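Lipase (Rhizopus chinensis, PDB 6A0W) probably hydrolyses ester bonds of triacylglycerols as a class 3 lipase, with an N-terminal polypeptide segment that regulates its affinity for substrate. Local coordinates at residues V5-D11 and R114-T118; N15-I19 and H228-I232; L244-E249 and I261-E267. All coordinates share one frame. Numbering follows the deposited sequence.

In the fold
Interactions 1 and 2 are two places where the N-terminal segment lies against the alpha/beta-hydrolase body; interaction 3 is part of the body itself. Interaction 1 sets residues 5-11 against the helix 113-118, and interaction 2 sets residues 15-19 against the loop 228-232, which carries D231 of the probable S172-H284-D231 triad. Their centres are about 14 Å apart, and they touch through I232, whose CD1 lies 3.4 Å from T9 O and 3.9 Å from M8 CB. Interaction 3, at the hairpin 248-252/258-262 of the large sheet, stands apart: its centre is about 22 Å from that of interaction 1 and about 19 Å from that of interaction 2.

Interaction 1: residues V5-D11 and R114-T118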
ATOM      1  N   VAL A   5      -9.110 -12.803 -13.697  1.00 48.94           N
ATOM      2  CA  VAL A   5      -9.852 -11.605 -13.371  1.00 46.46           C
ATOM      3  C   VAL A   5      -9.371 -10.452 -14.233  1.00 56.49           C
ATOM      4  O   VAL A   5      -8.207 -10.053 -14.144  1.00 79.78           O
ATOM      5  CB  VAL A   5      -9.610 -11.184 -11.904  1.00 42.61           C
ATOM      6  CG1 VAL A   5     -10.300  -9.859 -11.620  1.00 47.93           C
ATOM      7  CG2 VAL A   5     -10.108 -12.257 -10.963  1.00 50.18           C
ATOM      8  N   GLY A   6     -10.260  -9.861 -15.020  1.00 62.20           N
ATOM      9  CA  GLY A   6      -9.852  -8.742 -15.863  1.00 53.00           C
ATOM     10  C   GLY A   6      -8.793  -9.179 -16.866  1.00 56.05           C
ATOM     11  O   GLY A   6      -7.818  -8.458 -17.090  1.00 61.77           O
ATOM     12  N   GLY A   7      -8.935 -10.410 -17.363  1.00 59.19           N
ATOM     13  CA  GLY A   7      -8.053 -10.990 -18.378  1.00 60.03           C
ATOM     14  C   GLY A   7      -6.708 -11.487 -17.867  1.00 61.90           C
ATOM     15  O   GLY A   7      -5.899 -11.957 -18.650  1.00 63.65           O
ATOM     16  N   MET A   8      -6.485 -11.416 -16.556  1.00 61.10           N
ATOM     17  CA  MET A   8      -5.200 -11.744 -15.960  1.00 51.62           C
ATOM     18  C   MET A   8      -5.309 -13.035 -15.177  1.00 50.25           C
ATOM     19  O   MET A   8      -6.241 -13.226 -14.391  1.00 57.31           O
ATOM     20  CB  MET A   8      -4.791 -10.651 -14.986  1.00 48.13           C
ATOM     21  CG  MET A   8      -5.385  -9.291 -15.267  1.00 61.35           C
ATOM     22  SD  MET A   8      -4.054  -8.104 -15.273  1.00 54.62           S
ATOM     23  CE  MET A   8      -4.517  -6.960 -16.578  1.00 60.64           C
ATOM     24  N   THR A   9      -4.269 -13.849 -15.237  1.00 45.01           N
ATOM     25  CA  THR A   9      -4.261 -15.077 -14.466  1.00 41.15           C
ATOM     26  C   THR A   9      -4.139 -14.871 -12.952  1.00 43.11           C
ATOM     27  O   THR A   9      -3.317 -14.073 -12.491  1.00 38.78           O
ATOM     28  CB  THR A   9      -3.133 -16.004 -14.964  1.00 55.37           C
ATOM     29  OG1 THR A   9      -1.871 -15.301 -14.986  1.00 42.92           O
ATOM     30  CG2 THR A   9      -3.486 -16.502 -16.368  1.00 52.14           C
ATOM     31  N   LEU A  10      -4.776 -15.771 -12.200  1.00 42.26           N
ATOM     32  CA  LEU A  10      -4.601 -15.887 -10.758  1.00 40.60           C
ATOM     33  C   LEU A  10      -3.496 -16.863 -10.428  1.00 36.40           C
ATOM     34  O   LEU A  10      -2.900 -16.811  -9.343  1.00 37.80           O
ATOM     35  CB  LEU A  10      -5.887 -16.391 -10.100  1.00 48.09           C
ATOM     36  CG  LEU A  10      -7.094 -15.470  -9.987  1.00 51.41           C
ATOM     37  CD1 LEU A  10      -6.792 -14.380  -8.980  1.00 46.56           C
ATOM     38  CD2 LEU A  10      -7.470 -14.887 -11.336  1.00 70.86           C
ATOM     39  N   ASP A  11      -3.414 -17.906 -11.237  1.00 39.63           N
ATOM     40  CA  ASP A  11      -2.340 -18.867 -11.140  1.00 47.82           C
ATOM     41  C   ASP A  11      -1.479 -18.709 -12.380  1.00 46.94           C
ATOM     42  O   ASP A  11      -1.994 -18.495 -13.470  1.00 49.70           O
ATOM     43  CB  ASP A  11      -2.872 -20.297 -11.080  1.00 53.39           C
ATOM     44  CG  ASP A  11      -3.783 -20.526  -9.889  1.00 61.49           C
ATOM     45  OD1 ASP A  11      -3.328 -20.313  -8.744  1.00 52.44           O
ATOM     46  OD2 ASP A  11      -4.970 -20.856 -10.121  1.00 60.45           O
ATOM     47  N   ARG A 114      -7.491 -14.214  -2.464  1.00 38.86           N
ATOM     48  CA  ARG A 114      -7.966 -14.710  -3.738  1.00 35.62           C
ATOM     49  C   ARG A 114      -9.442 -14.420  -3.921  1.00 36.78           C
ATOM     50  O   ARG A 114      -9.873 -13.918  -4.972  1.00 35.78           O
ATOM     51  CB  ARG A 114      -7.687 -16.201  -3.881  1.00 39.51           C
ATOM     52  CG  ARG A 114      -8.054 -16.677  -5.269  1.00 42.35           C
ATOM     53  CD  ARG A 114      -7.691 -18.138  -5.445  1.00 48.06           C
ATOM     54  NE  ARG A 114      -8.047 -18.588  -6.788  1.00 53.40           N
ATOM     55  CZ  ARG A 114      -7.178 -19.091  -7.662  1.00 49.72           C
ATOM     56  NH1 ARG A 114      -5.906 -19.296  -7.312  1.00 48.41           N
ATOM     57  NH2 ARG A 114      -7.626 -19.516  -8.832  1.00 55.43           N
ATOM     58  N   SER A 115     -10.263 -14.732  -2.933  1.00 35.27           N
ATOM     59  CA  SER A 115     -11.666 -14.313  -3.075  1.00 29.69           C
ATOM     60  C   SER A 115     -11.796 -12.795  -3.182  1.00 29.21           C
ATOM     61  O   SER A 115     -12.664 -12.288  -3.873  1.00 35.93           O
ATOM     62  CB  SER A 115     -12.525 -14.841  -1.897  1.00 33.37           C
ATOM     63  OG  SER A 115     -12.161 -14.258  -0.651  1.00 35.64           O
ATOM     64  N   ALA A 116     -11.061 -12.035  -2.390  1.00 30.45           N
ATOM     65  CA  ALA A 116     -11.188 -10.574  -2.453  1.00 30.21           C
ATOM     66  C   ALA A 116     -10.957 -10.042  -3.882  1.00 34.95           C
ATOM     67  O   ALA A 116     -11.671  -9.174  -4.351  1.00 35.27           O
ATOM     68  CB  ALA A 116     -10.208  -9.921  -1.509  1.00 29.74           C
ATOM     69  N   ILE A 117     -10.025 -10.644  -4.599  1.00 31.88           N
ATOM     70  CA  ILE A 117      -9.746 -10.222  -5.967  1.00 34.79           C
ATOM     71  C   ILE A 117     -10.790 -10.745  -6.929  1.00 33.32           C
ATOM     72  O   ILE A 117     -11.266 -10.005  -7.807  1.00 37.37           O
ATOM     73  CB  ILE A 117      -8.354 -10.730  -6.429  1.00 36.97           C
ATOM     74  CG1 ILE A 117      -7.254 -10.152  -5.550  1.00 36.58           C
ATOM     75  CG2 ILE A 117      -8.108 -10.340  -7.872  1.00 44.70           C
ATOM     76  CD1 ILE A 117      -7.388  -8.672  -5.242  1.00 36.65           C
ATOM     77  N   THR A 118     -11.113 -12.038  -6.814  1.00 39.31           N
ATOM     78  CA  THR A 118     -12.116 -12.636  -7.708  1.00 37.15           C
ATOM     79  C   THR A 118     -13.502 -12.004  -7.513  1.00 35.17           C
ATOM     80  O   THR A 118     -14.177 -11.765  -8.472  1.00 35.49           O
ATOM     81  CB  THR A 118     -12.229 -14.167  -7.583  1.00 39.91           C
ATOM     82  OG1 THR A 118     -12.802 -14.479  -6.322  1.00 56.71           O
ATOM     83  CG2 THR A 118     -10.898 -14.832  -7.693  1.00 34.25           C
TER
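A small N-terminal beta hairpin and the residues after it pack here against the short helix 113-118, which follows strand 102-108 of the alpha/beta-hydrolase sheet, where related fungal lipases carry their lid. The hairpin, strands 4-5 and 8-9, closes through a type I' turn from V5 to M8. G6 and G7 take positive phi angles at its corner, and the backbone bonds V5 N to M8 O (3.0 Å) and M8 N to V5 O (3.3 Å) lock it. V5 and L10 both direct their CA-CB bonds at the helix. V5 CG2 sits 3.8 Å from T118 CA and 4.2 Å from I117 CG2, while L10 CD1 is 4.4 Å from I117 CG2 and 4.3 Å from T118 CG2. That makes a small apolar patch, in which L10 and I117 are buried.

Beside the patch, R114 reaches out from the helix with chi1 to chi3 all t, long enough to meet D11. T9 anchors the strand behind, through OG1 and backbone bonds to the 277-279 loop. Since an N-terminal segment is known to tune substrate affinity in this enzyme, contact with a lid-like helix is consistent with such a role. The charged end is a two-pronged salt bridge: R114 NH1 donates to D11 OD1 at 3.1 Å and R114 NH2 to D11 OD2 at 3.2 Å, with a weak third bond from NH1 to OD2 at 3.3 Å, and L10 CB lies over one face of the guanidinium, 3.8 Å from R114 NH2.

Interaction 2: residues N15-I19 and H228-I232. With SO4 (sulfate ion), chain C.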
ATOM      1  N   ASN A  15       5.637 -22.247 -18.504  1.00 86.29           N
ATOM      2  CA  ASN A  15       6.212 -21.451 -19.612  1.00 91.11           C
ATOM      3  C   ASN A  15       5.524 -20.089 -19.822  1.00 79.49           C
ATOM      4  O   ASN A  15       5.103 -19.775 -20.941  1.00 70.40           O
ATOM      5  CB  ASN A  15       6.177 -22.208 -20.957  1.00 97.92           C
ATOM      6  CG  ASN A  15       6.186 -23.717 -20.801  1.00 98.10           C
ATOM      7  OD1 ASN A  15       6.978 -24.273 -20.043  1.00 95.06           O
ATOM      8  ND2 ASN A  15       5.337 -24.393 -21.572  1.00 90.26           N
ATOM      9  N   PRO A  16       5.398 -19.276 -18.752  1.00 78.15           N
ATOM     10  CA  PRO A  16       5.193 -17.868 -19.078  1.00 67.44           C
ATOM     11  C   PRO A  16       6.481 -17.343 -19.710  1.00 58.47           C
ATOM     12  O   PRO A  16       7.558 -17.726 -19.226  1.00 58.18           O
ATOM     13  CB  PRO A  16       5.029 -17.229 -17.700  1.00 58.42           C
ATOM     14  CG  PRO A  16       5.843 -18.076 -16.775  1.00 48.91           C
ATOM     15  CD  PRO A  16       5.911 -19.453 -17.375  1.00 58.16           C
ATOM     16  N   PRO A  17       6.374 -16.402 -20.672  1.00 54.08           N
ATOM     17  CA  PRO A  17       7.587 -15.668 -21.049  1.00 63.08           C
ATOM     18  C   PRO A  17       8.340 -15.210 -19.799  1.00 64.25           C
ATOM     19  O   PRO A  17       7.731 -14.638 -18.891  1.00 53.34           O
ATOM     20  CB  PRO A  17       7.073 -14.449 -21.849  1.00 62.41           C
ATOM     21  CG  PRO A  17       5.610 -14.633 -22.036  1.00 62.72           C
ATOM     22  CD  PRO A  17       5.144 -15.668 -21.042  1.00 63.85           C
ATOM     23  N   PRO A  18       9.645 -15.526 -19.720  1.00 65.87           N
ATOM     24  CA  PRO A  18      10.460 -14.943 -18.667  1.00 48.26           C
ATOM     25  C   PRO A  18      10.177 -13.454 -18.549  1.00 38.30           C
ATOM     26  O   PRO A  18       9.767 -12.816 -19.520  1.00 44.05           O
ATOM     27  CB  PRO A  18      11.880 -15.164 -19.179  1.00 50.74           C
ATOM     28  CG  PRO A  18      11.788 -16.364 -20.058  1.00 55.77           C
ATOM     29  CD  PRO A  18      10.468 -16.200 -20.743  1.00 58.10           C
ATOM     30  N   ILE A  19      10.419 -12.884 -17.383  1.00 39.77           N
ATOM     31  CA  ILE A  19      10.256 -11.425 -17.251  1.00 42.09           C
ATOM     32  C   ILE A  19      11.293 -10.700 -18.098  1.00 37.37           C
ATOM     33  O   ILE A  19      12.472 -10.905 -17.881  1.00 43.42           O
ATOM     34  CB  ILE A  19      10.436 -10.985 -15.789  1.00 34.81           C
ATOM     35  CG1 ILE A  19       9.308 -11.569 -14.918  1.00 36.38           C
ATOM     36  CG2 ILE A  19      10.410  -9.475 -15.672  1.00 40.37           C
ATOM     37  CD1 ILE A  19       9.543 -11.354 -13.428  1.00 35.05           C
ATOM     38  N   HIS A 228       5.713  -6.634  -6.531  1.00 29.82           N
ATOM     39  CA  HIS A 228       6.522  -7.864  -6.502  1.00 31.95           C
ATOM     40  C   HIS A 228       6.247  -8.737  -7.698  1.00 35.27           C
ATOM     41  O   HIS A 228       5.161  -9.354  -7.863  1.00 33.75           O
ATOM     42  CB  HIS A 228       6.302  -8.667  -5.234  1.00 33.14           C
ATOM     43  CG  HIS A 228       7.099  -9.944  -5.185  1.00 36.39           C
ATOM     44  ND1 HIS A 228       6.506 -11.189  -5.202  1.00 30.92           N
ATOM     45  CD2 HIS A 228       8.435 -10.162  -5.055  1.00 32.12           C
ATOM     46  CE1 HIS A 228       7.438 -12.116  -5.036  1.00 38.20           C
ATOM     47  NE2 HIS A 228       8.619 -11.525  -4.993  1.00 38.43           N
ATOM     48  N   LYS A 229       7.252  -8.738  -8.570  1.00 31.89           N
ATOM     49  CA  LYS A 229       7.233  -9.530  -9.784  1.00 29.67           C
ATOM     50  C   LYS A 229       5.888  -9.507 -10.493  1.00 27.92           C
ATOM     51  O   LYS A 229       5.516  -8.471 -11.055  1.00 32.36           O
ATOM     52  CB  LYS A 229       7.685 -10.950  -9.453  1.00 28.68           C
ATOM     53  CG  LYS A 229       9.100 -11.026  -8.912  1.00 32.73           C
ATOM     54  CD  LYS A 229       9.557 -12.443  -8.615  1.00 34.16           C
ATOM     55  CE  LYS A 229      10.793 -12.393  -7.760  1.00 43.82           C
ATOM     56  NZ  LYS A 229      11.325 -13.733  -7.482  1.00 40.55           N
ATOM     57  N   ARG A 230       5.186 -10.646 -10.518  1.00 25.74           N
ATOM     58  CA  ARG A 230       3.972 -10.797 -11.317  1.00 30.81           C
ATOM     59  C   ARG A 230       2.671 -10.639 -10.488  1.00 28.45           C
ATOM     60  O   ARG A 230       1.599 -11.039 -10.941  1.00 30.76           O
ATOM     61  CB  ARG A 230       3.931 -12.190 -11.978  1.00 33.94           C
ATOM     62  CG  ARG A 230       5.035 -12.469 -12.979  1.00 39.44           C
ATOM     63  CD  ARG A 230       5.011 -13.922 -13.449  1.00 43.10           C
ATOM     64  NE  ARG A 230       6.143 -14.253 -14.317  1.00 41.02           N
ATOM     65  CZ  ARG A 230       6.209 -13.920 -15.605  1.00 37.68           C
ATOM     66  NH1 ARG A 230       5.253 -13.205 -16.171  1.00 39.88           N
ATOM     67  NH2 ARG A 230       7.259 -14.283 -16.327  1.00 54.90           N
ATOM     68  N   ASP A 231       2.772 -10.078  -9.293  1.00 31.53           N
ATOM     69  CA  ASP A 231       1.601  -9.856  -8.406  1.00 26.29           C
ATOM     70  C   ASP A 231       0.442  -9.276  -9.175  1.00 29.56           C
ATOM     71  O   ASP A 231       0.561  -8.221  -9.812  1.00 29.58           O
ATOM     72  CB  ASP A 231       2.041  -8.938  -7.247  1.00 27.82           C
ATOM     73  CG  ASP A 231       0.923  -8.597  -6.285  1.00 28.91           C
ATOM     74  OD1 ASP A 231      -0.180  -9.145  -6.467  1.00 30.54           O
ATOM     75  OD2 ASP A 231       1.197  -7.848  -5.302  1.00 28.94           O
ATOM     76  N   ILE A 232      -0.679  -9.998  -9.187  1.00 29.37           N
ATOM     77  CA  ILE A 232      -1.880  -9.526  -9.893  1.00 28.39           C
ATOM     78  C   ILE A 232      -2.481  -8.237  -9.338  1.00 26.91           C
ATOM     79  O   ILE A 232      -3.121  -7.466 -10.059  1.00 27.27           O
ATOM     80  CB  ILE A 232      -2.961 -10.604  -9.931  1.00 28.65           C
ATOM     81  CG1 ILE A 232      -4.053 -10.237 -10.912  1.00 32.42           C
ATOM     82  CG2 ILE A 232      -3.515 -10.929  -8.552  1.00 27.55           C
ATOM     83  CD1 ILE A 232      -4.957 -11.405 -11.193  1.00 42.85           C
TER
HETATM   84  S   SO4 C 402      11.287 -11.456  -3.023  1.00 57.56           S
HETATM   85  O1  SO4 C 402      10.480 -12.042  -1.956  1.00 42.80           O
HETATM   86  O2  SO4 C 402      11.117 -12.285  -4.234  1.00 47.77           O
HETATM   87  O3  SO4 C 402      12.703 -11.435  -2.619  1.00 45.54           O
HETATM   88  O4  SO4 C 402      10.823 -10.068  -3.259  1.00 42.36           O
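The loop that carries the acid of a probable Ser-His-Asp triad is the docking site here: D231 ends a type II' turn that begins at H228, at the end of strand 223-228, and D231 OD2 accepts a hydrogen bond from H284 ND1. The turn closes with D231 N to H228 O at 2.9 Å, K229 taking positive phi at its first corner. Next to it, R230 points away from the triad and grips the proline run P16-P18, whose backbone is close to polyproline II. R230 NH2 donates to P17 O at 2.6 Å, a short bond near the plane of the guanidinium. P16 and I19 sandwich that group: P16 CB lies over one face, 3.9 Å from R230 NH2, and I19 CG1 over the opposite face, 3.7 Å from the same nitrogen. R230 NH1 is held by F278 O, so the one guanidinium joins P17 of the N-terminal segment to F278.

On the far side of the turn, H228 NE2 donates to O2 of the sulfate at 2.7 Å; the ion, probably from the crystallisation liquor, is also held by the backbone nitrogens of F288 and G289. The contact lies at the surface, though R230 itself is buried, and it is flanked by strand 248-252: I19 rests on W251, H228 on I252, and K229 O accepts a bond from W251 NE1.

Interaction 3: residues L244-E249 and I261-E267; sequences LHPGVE and ICTSNIE
Segments 244-249 and 261-267 run antiparallel. The first is mostly extended; the second is extended except at T263 (phi/psi -73/-16) and N265 (-102/11), where the chain kinks past V248 and G247. CA atoms face each other as H245-E267 (5.5 Å), P246-I266 (4.7 Å), G247-N265 (4.7 Å) and E249-C262 (5.5 Å). The pairing slips by one residue between G247 and E249, where T263 and S264 pass V248. C262 N donates to E249 O (3.0 Å) at one end and E267 N to H245 O (3.1 Å) at the other. In between, CA-H...O contacts join P246 CA to N265 O (3.3 Å), N265 CA to G247 O (3.4 Å) and I266 CA to H245 O (3.6 Å). G247 has phi/psi 87/170, where a CB would jam against the preceding carbonyl. A water accepts from E249 N (3.0 Å) and donates to C262 O (2.8 Å), filling the gap beside the slip.

This is the open end of the beta hairpin 248-252/258-262, which lies between strands 223-228 and 33-35 in the alpha/beta-hydrolase sheet; C262, at the end of strand 258-262, is joined to C271 by a disulfide.

E267 (chi1 p, chi2 t, chi3 -68°) turns toward the other segment, so that its OE2 takes H245 N at 2.8 Å, nearly linear, while also forming a salt bridge with R206. H245 (chi1 m) gives its NE2 to P234 O. V248 (chi1 t) puts CG1 3.6 Å from I261 CG2 (I261 is m, t), and L244 (t, p) brings CD2 to 4.0 Å from I266 CD1 (I266 is m, m). E249, extended at t, t, reaches S272 with OE2, and S264 OG (chi1 t) donates to I266 O at 3.0 Å.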
ATOM      1  N   LEU A 244      -6.718   4.502 -12.505  1.00 35.97           N
ATOM      2  CA  LEU A 244      -5.345   4.886 -12.865  1.00 33.49           C
ATOM      3  C   LEU A 244      -4.483   5.025 -11.629  1.00 29.29           C
ATOM      4  O   LEU A 244      -4.942   5.586 -10.650  1.00 30.46           O
ATOM      5  CB  LEU A 244      -5.334   6.200 -13.637  1.00 33.95           C
ATOM      6  CG  LEU A 244      -4.012   6.619 -14.281  1.00 35.67           C
ATOM      7  CD1 LEU A 244      -3.655   5.661 -15.409  1.00 30.92           C
ATOM      8  CD2 LEU A 244      -4.168   8.047 -14.817  1.00 39.32           C
ATOM      9  N   HIS A 245      -3.293   4.400 -11.630  1.00 30.45           N
ATOM     10  CA  HIS A 245      -2.330   4.575 -10.528  1.00 30.01           C
ATOM     11  C   HIS A 245      -1.567   5.915 -10.656  1.00 33.69           C
ATOM     12  O   HIS A 245      -0.759   6.088 -11.568  1.00 32.95           O
ATOM     13  CB  HIS A 245      -1.254   3.478 -10.550  1.00 30.59           C
ATOM     14  CG  HIS A 245      -1.694   2.126 -10.080  1.00 31.20           C
ATOM     15  ND1 HIS A 245      -2.057   1.877  -8.766  1.00 33.10           N
ATOM     16  CD2 HIS A 245      -1.559   0.914 -10.665  1.00 29.69           C
ATOM     17  CE1 HIS A 245      -2.220   0.576  -8.599  1.00 32.44           C
ATOM     18  NE2 HIS A 245      -1.899  -0.035  -9.728  1.00 27.71           N
ATOM     19  N   PRO A 246      -1.596   6.725  -9.608  1.00 28.37           N
ATOM     20  CA  PRO A 246      -0.544   7.673  -9.341  1.00 27.33           C
ATOM     21  C   PRO A 246       0.587   7.031  -8.564  1.00 27.28           C
ATOM     22  O   PRO A 246       0.530   5.851  -8.259  1.00 30.69           O
ATOM     23  CB  PRO A 246      -1.257   8.696  -8.471  1.00 32.65           C
ATOM     24  CG  PRO A 246      -2.183   7.845  -7.669  1.00 30.51           C
ATOM     25  CD  PRO A 246      -2.608   6.720  -8.536  1.00 29.78           C
ATOM     26  N   GLY A 247       1.578   7.815  -8.190  1.00 28.54           N
ATOM     27  CA  GLY A 247       2.693   7.299  -7.426  1.00 29.51           C
ATOM     28  C   GLY A 247       3.798   6.742  -8.320  1.00 27.85           C
ATOM     29  O   GLY A 247       3.701   6.685  -9.548  1.00 31.86           O
ATOM     30  N   VAL A 248       4.901   6.453  -7.672  1.00 26.42           N
ATOM     31  CA  VAL A 248       6.101   5.975  -8.311  1.00 30.53           C
ATOM     32  C   VAL A 248       6.255   4.460  -8.040  1.00 29.05           C
ATOM     33  O   VAL A 248       6.338   4.002  -6.881  1.00 26.94           O
ATOM     34  CB  VAL A 248       7.300   6.738  -7.725  1.00 33.61           C
ATOM     35  CG1 VAL A 248       8.617   6.129  -8.237  1.00 34.19           C
ATOM     36  CG2 VAL A 248       7.179   8.238  -8.044  1.00 29.74           C
ATOM     37  N   GLU A 249       6.200   3.680  -9.115  1.00 31.16           N
ATOM     38  CA  GLU A 249       6.326   2.212  -9.032  1.00 30.25           C
ATOM     39  C   GLU A 249       7.783   1.753  -8.824  1.00 34.77           C
ATOM     40  O   GLU A 249       8.668   2.151  -9.596  1.00 36.07           O
ATOM     41  CB  GLU A 249       5.780   1.604 -10.335  1.00 30.51           C
ATOM     42  CG  GLU A 249       5.744   0.080 -10.299  1.00 27.21           C
ATOM     43  CD  GLU A 249       5.170  -0.572 -11.532  1.00 31.82           C
ATOM     44  OE1 GLU A 249       4.592   0.117 -12.416  1.00 29.28           O
ATOM     45  OE2 GLU A 249       5.213  -1.824 -11.530  1.00 29.91           O
ATOM     46  N   ILE A 261      12.957   1.190 -10.568  1.00 36.26           N
ATOM     47  CA  ILE A 261      12.085   2.333 -10.351  1.00 29.58           C
ATOM     48  C   ILE A 261      11.665   3.004 -11.648  1.00 35.16           C
ATOM     49  O   ILE A 261      12.473   3.539 -12.415  1.00 36.44           O
ATOM     50  CB  ILE A 261      12.707   3.335  -9.369  1.00 31.60           C
ATOM     51  CG1 ILE A 261      13.100   2.622  -8.105  1.00 26.66           C
ATOM     52  CG2 ILE A 261      11.770   4.525  -9.079  1.00 34.92           C
ATOM     53  CD1 ILE A 261      13.728   3.517  -7.043  1.00 35.20           C
ATOM     54  N   CYS A 262      10.371   2.959 -11.926  1.00 27.77           N
ATOM     55  CA  CYS A 262       9.813   3.777 -12.973  1.00 33.47           C
ATOM     56  C   CYS A 262       9.449   5.121 -12.344  1.00 37.13           C
ATOM     57  O   CYS A 262       8.435   5.230 -11.657  1.00 34.30           O
ATOM     58  CB  CYS A 262       8.608   3.102 -13.630  1.00 36.23           C
ATOM     59  SG  CYS A 262       9.011   1.689 -14.711  1.00 45.22           S
ATOM     60  N   THR A 263      10.282   6.137 -12.589  1.00 33.33           N
ATOM     61  CA  THR A 263      10.269   7.370 -11.810  1.00 31.75           C
ATOM     62  C   THR A 263       9.064   8.271 -12.114  1.00 28.91           C
ATOM     63  O   THR A 263       8.820   9.222 -11.402  1.00 32.41           O
ATOM     64  CB  THR A 263      11.530   8.223 -12.087  1.00 33.88           C
ATOM     65  OG1 THR A 263      11.651   8.385 -13.507  1.00 31.50           O
ATOM     66  CG2 THR A 263      12.755   7.554 -11.505  1.00 37.41           C
ATOM     67  N   SER A 264       8.375   8.028 -13.209  1.00 30.24           N
ATOM     68  CA  SER A 264       7.176   8.780 -13.537  1.00 36.41           C
ATOM     69  C   SER A 264       6.082   8.595 -12.477  1.00 35.16           C
ATOM     70  O   SER A 264       5.985   7.523 -11.885  1.00 28.15           O
ATOM     71  CB  SER A 264       6.679   8.287 -14.909  1.00 42.54           C
ATOM     72  OG  SER A 264       5.303   8.611 -15.165  1.00 51.37           O
ATOM     73  N   ASN A 265       5.187   9.572 -12.324  1.00 30.14           N
ATOM     74  CA  ASN A 265       4.176   9.531 -11.259  1.00 33.07           C
ATOM     75  C   ASN A 265       2.767   9.097 -11.750  1.00 33.69           C
ATOM     76  O   ASN A 265       1.760   9.270 -11.058  1.00 28.75           O
ATOM     77  CB  ASN A 265       4.125  10.867 -10.508  1.00 31.15           C
ATOM     78  CG  ASN A 265       3.704  12.040 -11.402  1.00 31.64           C
ATOM     79  OD1 ASN A 265       3.418  11.877 -12.599  1.00 28.39           O
ATOM     80  ND2 ASN A 265       3.648  13.220 -10.809  1.00 30.05           N
ATOM     81  N   ILE A 266       2.721   8.602 -12.982  1.00 31.28           N
ATOM     82  CA  ILE A 266       1.557   7.970 -13.569  1.00 33.54           C
ATOM     83  C   ILE A 266       2.025   6.659 -14.142  1.00 40.32           C
ATOM     84  O   ILE A 266       3.138   6.558 -14.670  1.00 33.37           O
ATOM     85  CB  ILE A 266       0.944   8.813 -14.690  1.00 40.09           C
ATOM     86  CG1 ILE A 266       0.342  10.086 -14.103  1.00 39.25           C
ATOM     87  CG2 ILE A 266      -0.143   8.042 -15.451  1.00 37.21           C
ATOM     88  CD1 ILE A 266      -0.911   9.883 -13.288  1.00 44.14           C
ATOM     89  N   GLU A 267       1.250   5.607 -13.915  1.00 35.75           N
ATOM     90  CA  GLU A 267       1.745   4.283 -14.242  1.00 32.17           C
ATOM     91  C   GLU A 267       2.236   4.206 -15.688  1.00 35.81           C
ATOM     92  O   GLU A 267       1.565   4.673 -16.590  1.00 36.77           O
ATOM     93  CB  GLU A 267       0.685   3.213 -14.007  1.00 32.48           C
ATOM     94  CG  GLU A 267      -0.659   3.381 -14.695  1.00 30.71           C
ATOM     95  CD  GLU A 267      -1.614   2.266 -14.282  1.00 28.09           C
ATOM     96  OE1 GLU A 267      -1.331   1.131 -14.672  1.00 33.04           O
ATOM     97  OE2 GLU A 267      -2.675   2.546 -13.683  1.00 31.14           O
TER
HETATM   98  O   HOH W   1       5.720   4.706 -11.868  1.00 33.23           O